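Local atomic coordinates of homoserine kinase (Listeria monocytogenes, PDB entry 3HUL), a protein that probably catalyses the ATP-dependent phosphorylation of L-homoserine to O-phospho-L-homoserine, the fourth step from aspartate in threonine biosynthesis. Residues A[155-160]-A[279-284]; A[38-43]-A[69-74]. All blocks are in the same frame, centred on the assembly; numbering follows the deposited sequence.

Overall arrangement
Following the chain from its N terminus, contact 2 comes first: segment 38-43 leaves strand 27-36, the chain runs through helix 57-65, and segment 69-74 returns beside it, closing a short loop on the mixed sheet. Contact 1 opens only later, at 155-160, and closes at 279-284, with 118 residues between the two segments, pairing strands 156-161 and 275-280 of an antiparallel four-stranded sheet. The two loops lie in series, neither nesting nor crossing, with centres about 33 Å apart and nearest atoms about 19 Å apart. Contact 2 ties strand 41-43 to strand 72-78 of the mixed sheet; contact 1 holds strand 275-280 on the second sheet, just before the chain returns to the first as strand 287-290.

Contact 1. Residues A[155-160]-A[279-284]; sequences CALIAF and LDVEGS
Leu157 and Leu279 both set CG beside the backbone N and anti to the carbonyl carbon (chi1 -68° and -42°), and both side chains lie on one face of the sheet. Val281 turns CG2 the same way (CG1 anti to N, 173°), and from the loop beyond the strand this methyl approaches Leu157 CD1 at 4.2 Å. The small side chain of Ala159 lets Leu279 come close, Ala159 CB meeting Leu279 CD1 tip to tip at 3.7 Å. Leu25 touches both leucines. The strands run antiparallel, and Leu157 with Leu279 forms a hydrogen-bonded pair that holds 275-280 at the outside of a four-stranded sheet consistent with the C-terminal domain of a GHMP kinase, Leu279 lying near Leu86, which probably binds ATP. Leu157 N donates to Leu279 O at 2.9 Å and Leu279 N to Leu157 O at 2.8 Å, both nearly straight and in the carbonyl plane. Past this pair a water bridges the backbones, donating to Cys155 O at an unusually short 2.4 Å and to Asp280 OD1 at 3.2 Å, and accepting from Val281 N at 2.9 Å. Glu282 OE2 accepts from Ser284 N on its anti lone pair at 2.8 Å, and OE1 hydrogen-bonds Tyr28.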
loop_
_atom_site.group_PDB
_atom_site.type_symbol
_atom_site.label_atom_id
_atom_site.label_comp_id
_atom_site.label_asym_id
_atom_site.label_seq_id
_atom_site.Cartn_x
_atom_site.Cartn_y
_atom_site.Cartn_z
ATOM N N CYS A 155 8.036 6.692 12.588
ATOM C CA CYS A 155 7.447 7.470 13.679
ATOM C C CYS A 155 7.919 6.984 15.041
ATOM O O CYS A 155 7.846 5.778 15.332
ATOM C CB CYS A 155 5.920 7.393 13.638
ATOM S SG CYS A 155 5.042 8.526 14.751
ATOM N N ALA A 156 8.406 7.918 15.862
ATOM C CA ALA A 156 8.578 7.674 17.278
ATOM C C ALA A 156 7.582 8.501 18.102
ATOM O O ALA A 156 6.998 9.464 17.619
ATOM C CB ALA A 156 10.007 7.956 17.714
ATOM N N LEU A 157 7.349 8.092 19.333
ATOM C CA LEU A 157 6.412 8.838 20.165
ATOM C C LEU A 157 7.056 9.329 21.463
ATOM O O LEU A 157 7.803 8.601 22.122
ATOM C CB LEU A 157 5.181 8.000 20.471
ATOM C CG LEU A 157 4.271 7.695 19.275
ATOM C CD1 LEU A 157 4.731 6.388 18.592
ATOM C CD2 LEU A 157 2.856 7.594 19.755
ATOM N N ILE A 158 6.777 10.574 21.816
ATOM C CA ILE A 158 7.195 11.070 23.109
ATOM C C ILE A 158 5.962 11.213 23.980
ATOM O O ILE A 158 5.054 11.972 23.667
ATOM C CB ILE A 158 7.966 12.408 23.008
ATOM C CG1 ILE A 158 9.384 12.172 22.480
ATOM C CG2 ILE A 158 8.040 13.074 24.357
ATOM C CD1 ILE A 158 9.496 12.222 20.979
ATOM N N ALA A 159 5.947 10.467 25.074
ATOM C CA ALA A 159 4.796 10.420 25.960
ATOM C C ALA A 159 5.040 11.277 27.201
ATOM O O ALA A 159 6.027 11.075 27.926
ATOM C CB ALA A 159 4.528 8.985 26.369
ATOM N N PHE A 160 4.144 12.223 27.441
ATOM C CA PHE A 160 4.094 12.888 28.736
ATOM C C PHE A 160 3.160 12.087 29.613
ATOM O O PHE A 160 1.936 12.161 29.458
ATOM C CB PHE A 160 3.520 14.285 28.613
ATOM C CG PHE A 160 4.443 15.283 28.011
ATOM C CD1 PHE A 160 5.146 16.161 28.820
ATOM C CD2 PHE A 160 4.574 15.387 26.618
ATOM C CE1 PHE A 160 5.975 17.127 28.268
ATOM C CE2 PHE A 160 5.401 16.339 26.056
ATOM C CZ PHE A 160 6.112 17.210 26.882
ATOM N N LEU A 279 8.737 6.237 23.279
ATOM C CA LEU A 279 8.094 4.979 22.891
ATOM C C LEU A 279 8.225 4.769 21.400
ATOM O O LEU A 279 8.288 5.726 20.661
ATOM C CB LEU A 279 6.619 5.018 23.273
ATOM C CG LEU A 279 6.239 5.611 24.628
ATOM C CD1 LEU A 279 4.744 5.724 24.704
ATOM C CD2 LEU A 279 6.777 4.784 25.810
ATOM N N ASP A 280 8.245 3.508 20.971
ATOM C CA ASP A 280 8.144 3.181 19.576
ATOM C C ASP A 280 6.802 2.505 19.268
ATOM O O ASP A 280 6.104 2.041 20.180
ATOM C CB ASP A 280 9.314 2.285 19.152
ATOM C CG ASP A 280 10.651 3.039 19.109
ATOM O OD1 ASP A 280 10.776 4.047 18.388
ATOM O OD2 ASP A 280 11.585 2.618 19.800
ATOM N N VAL A 281 6.461 2.443 17.977
ATOM C CA VAL A 281 5.378 1.585 17.482
ATOM C C VAL A 281 5.786 0.144 17.734
ATOM O O VAL A 281 6.898 -0.243 17.406
ATOM C CB VAL A 281 5.089 1.823 15.965
ATOM C CG1 VAL A 281 4.097 0.813 15.406
ATOM C CG2 VAL A 281 4.589 3.294 15.711
ATOM N N GLU A 282 4.904 -0.639 18.351
ATOM C CA GLU A 282 5.164 -2.063 18.556
ATOM C C GLU A 282 4.428 -2.871 17.469
ATOM O O GLU A 282 3.195 -2.844 17.373
ATOM C CB GLU A 282 4.777 -2.492 19.996
ATOM C CG GLU A 282 4.775 -4.005 20.266
ATOM C CD GLU A 282 6.106 -4.677 19.921
ATOM O OE1 GLU A 282 7.115 -4.418 20.613
ATOM O OE2 GLU A 282 6.144 -5.477 18.960
ATOM N N GLY A 283 5.207 -3.565 16.650
ATOM C CA GLY A 283 4.703 -4.308 15.514
ATOM C C GLY A 283 4.002 -5.604 15.856
ATOM O O GLY A 283 3.160 -6.056 15.087
ATOM N N SER A 284 4.341 -6.205 17.005
ATOM C CA SER A 284 3.786 -7.511 17.377
ATOM C C SER A 284 2.666 -7.343 18.378
ATOM O O SER A 284 2.784 -6.576 19.324
ATOM C CB SER A 284 4.859 -8.383 18.021
ATOM O OG SER A 284 6.047 -8.378 17.248
HETATM O O HOH W 1 8.438 3.635 16.271
#

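Contact 2. Residues A[38-43]-A[69-74]; sequences DSWYIE and LTPHHL
Leu74 O accepts one hydrogen bond, from Glu43 N at 2.8 Å, close to straight at 166° and in the carbonyl plane, and one C-H...O contact, from Ile42 CA at 3.4 Å. Tyr41 O is held in a similar way, by Leu74 N at 2.8 Å, lying nearly along the C=O axis though the bond is bent at its hydrogen, and by a C-H...O contact from His73 CA. A longer bond from Tyr41 N to His72 O completes this ladder between parallel strands whose short axes diverge by only 15°. Preceding it in sequence, Trp40, its CG beside the backbone N, lays the indole over the opposite backbone. Pro71 CA sits above the six-membered ring, 3.6 Å from its centroid and 17° off the normal, a CH-pi contact, with His72 N over the same face nearer the rim. Proline and tryptophan suit each other here: the rigid proline ring lies nearly flat over the broad indole face, its side chain running crosswise to that of Trp40. Leu74 CD1 touches the indole at its edge, 3.8 Å from Trp40 CE3, and also meets Ile42 CG1, while Leu69 CD1 comes to 4.0 Å from Trp40 CH2. Trp40 packs on Ile59 and Leu63 of helix 57-65 and, with Leu74, on Leu99 of helix 88-103; Ile42 also meets Ile59, and Leu69 meets Leu103. His72, also buried, has its ND1 satisfied by Gly34 O of the adjoining strand. Tyr41 and His73 turn to the exposed face, which suits their polar rings; there the CB of Tyr41 lies 3.5 Å from His73 CD2. Strand 41-43, helix 57-65 and strand 72-78 thus form a beta-alpha-beta crossover at the edge of the mixed sheet, in the N-terminal domain of the GHMP kinase fold.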
loop_
_atom_site.group_PDB
_atom_site.type_symbol
_atom_site.label_atom_id
_atom_site.label_comp_id
_atom_site.label_asym_id
_atom_site.label_seq_id
_atom_site.Cartn_x
_atom_site.Cartn_y
_atom_site.Cartn_z
ATOM N N ASP A 38 -4.448 -23.785 44.983
ATOM C CA ASP A 38 -5.756 -23.805 45.659
ATOM C C ASP A 38 -6.633 -22.644 45.215
ATOM O O ASP A 38 -7.863 -22.736 45.217
ATOM C CB ASP A 38 -5.586 -23.746 47.188
ATOM C CG ASP A 38 -6.905 -23.995 47.941
ATOM O OD1 ASP A 38 -7.814 -24.655 47.382
ATOM O OD2 ASP A 38 -7.044 -23.530 49.092
ATOM N N SER A 39 -5.969 -21.551 44.850
ATOM C CA SER A 39 -6.621 -20.310 44.432
ATOM C C SER A 39 -5.641 -19.463 43.617
ATOM O O SER A 39 -4.438 -19.742 43.572
ATOM C CB SER A 39 -7.109 -19.519 45.657
ATOM O OG SER A 39 -6.003 -19.082 46.429
ATOM N N TRP A 40 -6.174 -18.422 42.981
ATOM C CA TRP A 40 -5.389 -17.530 42.152
ATOM C C TRP A 40 -4.626 -16.546 43.013
ATOM O O TRP A 40 -5.176 -15.983 43.938
ATOM C CB TRP A 40 -6.313 -16.765 41.216
ATOM C CG TRP A 40 -7.058 -17.614 40.241
ATOM C CD1 TRP A 40 -8.329 -18.091 40.377
ATOM C CD2 TRP A 40 -6.593 -18.065 38.958
ATOM N NE1 TRP A 40 -8.686 -18.817 39.259
ATOM C CE2 TRP A 40 -7.640 -18.812 38.373
ATOM C CE3 TRP A 40 -5.400 -17.897 38.242
ATOM C CZ2 TRP A 40 -7.524 -19.409 37.103
ATOM C CZ3 TRP A 40 -5.278 -18.489 36.990
ATOM C CH2 TRP A 40 -6.335 -19.241 36.436
ATOM N N TYR A 41 -3.350 -16.351 42.712
ATOM C CA TYR A 41 -2.607 -15.220 43.249
ATOM C C TYR A 41 -1.764 -14.624 42.134
ATOM O O TYR A 41 -1.194 -15.358 41.322
ATOM C CB TYR A 41 -1.704 -15.620 44.425
ATOM C CG TYR A 41 -1.009 -14.428 45.078
ATOM C CD1 TYR A 41 -1.742 -13.494 45.830
ATOM C CD2 TYR A 41 0.369 -14.225 44.942
ATOM C CE1 TYR A 41 -1.127 -12.396 46.429
ATOM C CE2 TYR A 41 1.003 -13.117 45.546
ATOM C CZ TYR A 41 0.240 -12.208 46.285
ATOM O OH TYR A 41 0.824 -11.104 46.878
ATOM N N ILE A 42 -1.697 -13.295 42.092
ATOM C CA ILE A 42 -0.765 -12.594 41.218
ATOM C C ILE A 42 0.182 -11.812 42.091
ATOM O O ILE A 42 -0.250 -10.942 42.847
ATOM C CB ILE A 42 -1.466 -11.582 40.265
ATOM C CG1 ILE A 42 -2.476 -12.275 39.362
ATOM C CG2 ILE A 42 -0.438 -10.846 39.418
ATOM C CD1 ILE A 42 -3.328 -11.318 38.559
ATOM N N GLU A 43 1.472 -12.109 41.985
ATOM C CA GLU A 43 2.483 -11.295 42.630
ATOM C C GLU A 43 2.759 -10.105 41.736
ATOM O O GLU A 43 2.942 -10.266 40.522
ATOM C CB GLU A 43 3.769 -12.087 42.854
ATOM C CG GLU A 43 4.859 -11.306 43.593
ATOM C CD GLU A 43 6.231 -11.955 43.480
ATOM O OE1 GLU A 43 7.231 -11.205 43.367
ATOM O OE2 GLU A 43 6.310 -13.211 43.489
ATOM N N LEU A 69 -11.407 -23.470 34.706
ATOM C CA LEU A 69 -9.945 -23.401 34.876
ATOM C C LEU A 69 -9.492 -23.771 36.289
ATOM O O LEU A 69 -10.144 -23.406 37.269
ATOM C CB LEU A 69 -9.431 -21.982 34.603
ATOM C CG LEU A 69 -9.185 -21.466 33.179
ATOM C CD1 LEU A 69 -8.572 -20.075 33.247
ATOM C CD2 LEU A 69 -8.327 -22.406 32.307
ATOM N N THR A 70 -8.378 -24.500 36.372
ATOM C CA THR A 70 -7.640 -24.709 37.619
ATOM C C THR A 70 -6.860 -23.436 37.876
ATOM O O THR A 70 -6.188 -22.959 36.969
ATOM C CB THR A 70 -6.581 -25.849 37.477
ATOM O OG1 THR A 70 -7.206 -27.040 37.007
ATOM C CG2 THR A 70 -5.853 -26.130 38.800
ATOM N N PRO A 71 -6.941 -22.885 39.104
ATOM C CA PRO A 71 -6.169 -21.719 39.535
ATOM C C PRO A 71 -4.671 -21.886 39.403
ATOM O O PRO A 71 -4.175 -22.999 39.357
ATOM C CB PRO A 71 -6.526 -21.602 41.019
ATOM C CG PRO A 71 -7.890 -22.128 41.094
ATOM C CD PRO A 71 -7.931 -23.274 40.128
ATOM N N HIS A 72 -3.968 -20.759 39.353
ATOM C CA HIS A 72 -2.509 -20.717 39.315
ATOM C C HIS A 72 -2.012 -19.539 40.127
ATOM O O HIS A 72 -2.781 -18.634 40.422
ATOM C CB HIS A 72 -2.020 -20.520 37.882
ATOM C CG HIS A 72 -2.060 -21.755 37.045
ATOM N ND1 HIS A 72 -0.923 -22.449 36.700
ATOM C CD2 HIS A 72 -3.092 -22.402 36.458
ATOM C CE1 HIS A 72 -1.256 -23.483 35.947
ATOM N NE2 HIS A 72 -2.566 -23.474 35.780
ATOM N N HIS A 73 -0.735 -19.577 40.493
ATOM C CA HIS A 73 0.001 -18.405 40.956
ATOM C C HIS A 73 0.663 -17.804 39.720
ATOM O O HIS A 73 1.029 -18.540 38.797
ATOM C CB HIS A 73 1.088 -18.797 41.972
ATOM C CG HIS A 73 0.547 -19.314 43.273
ATOM N ND1 HIS A 73 1.138 -20.354 43.966
ATOM C CD2 HIS A 73 -0.536 -18.943 44.002
ATOM C CE1 HIS A 73 0.444 -20.595 45.067
ATOM N NE2 HIS A 73 -0.576 -19.755 45.111
ATOM N N LEU A 74 0.813 -16.479 39.703
ATOM C CA LEU A 74 1.343 -15.746 38.535
ATOM C C LEU A 74 2.205 -14.616 39.023
ATOM O O LEU A 74 2.039 -14.164 40.150
ATOM C CB LEU A 74 0.216 -15.171 37.660
ATOM C CG LEU A 74 -0.924 -16.107 37.264
ATOM C CD1 LEU A 74 -2.120 -15.885 38.170
ATOM C CD2 LEU A 74 -1.341 -15.905 35.828
#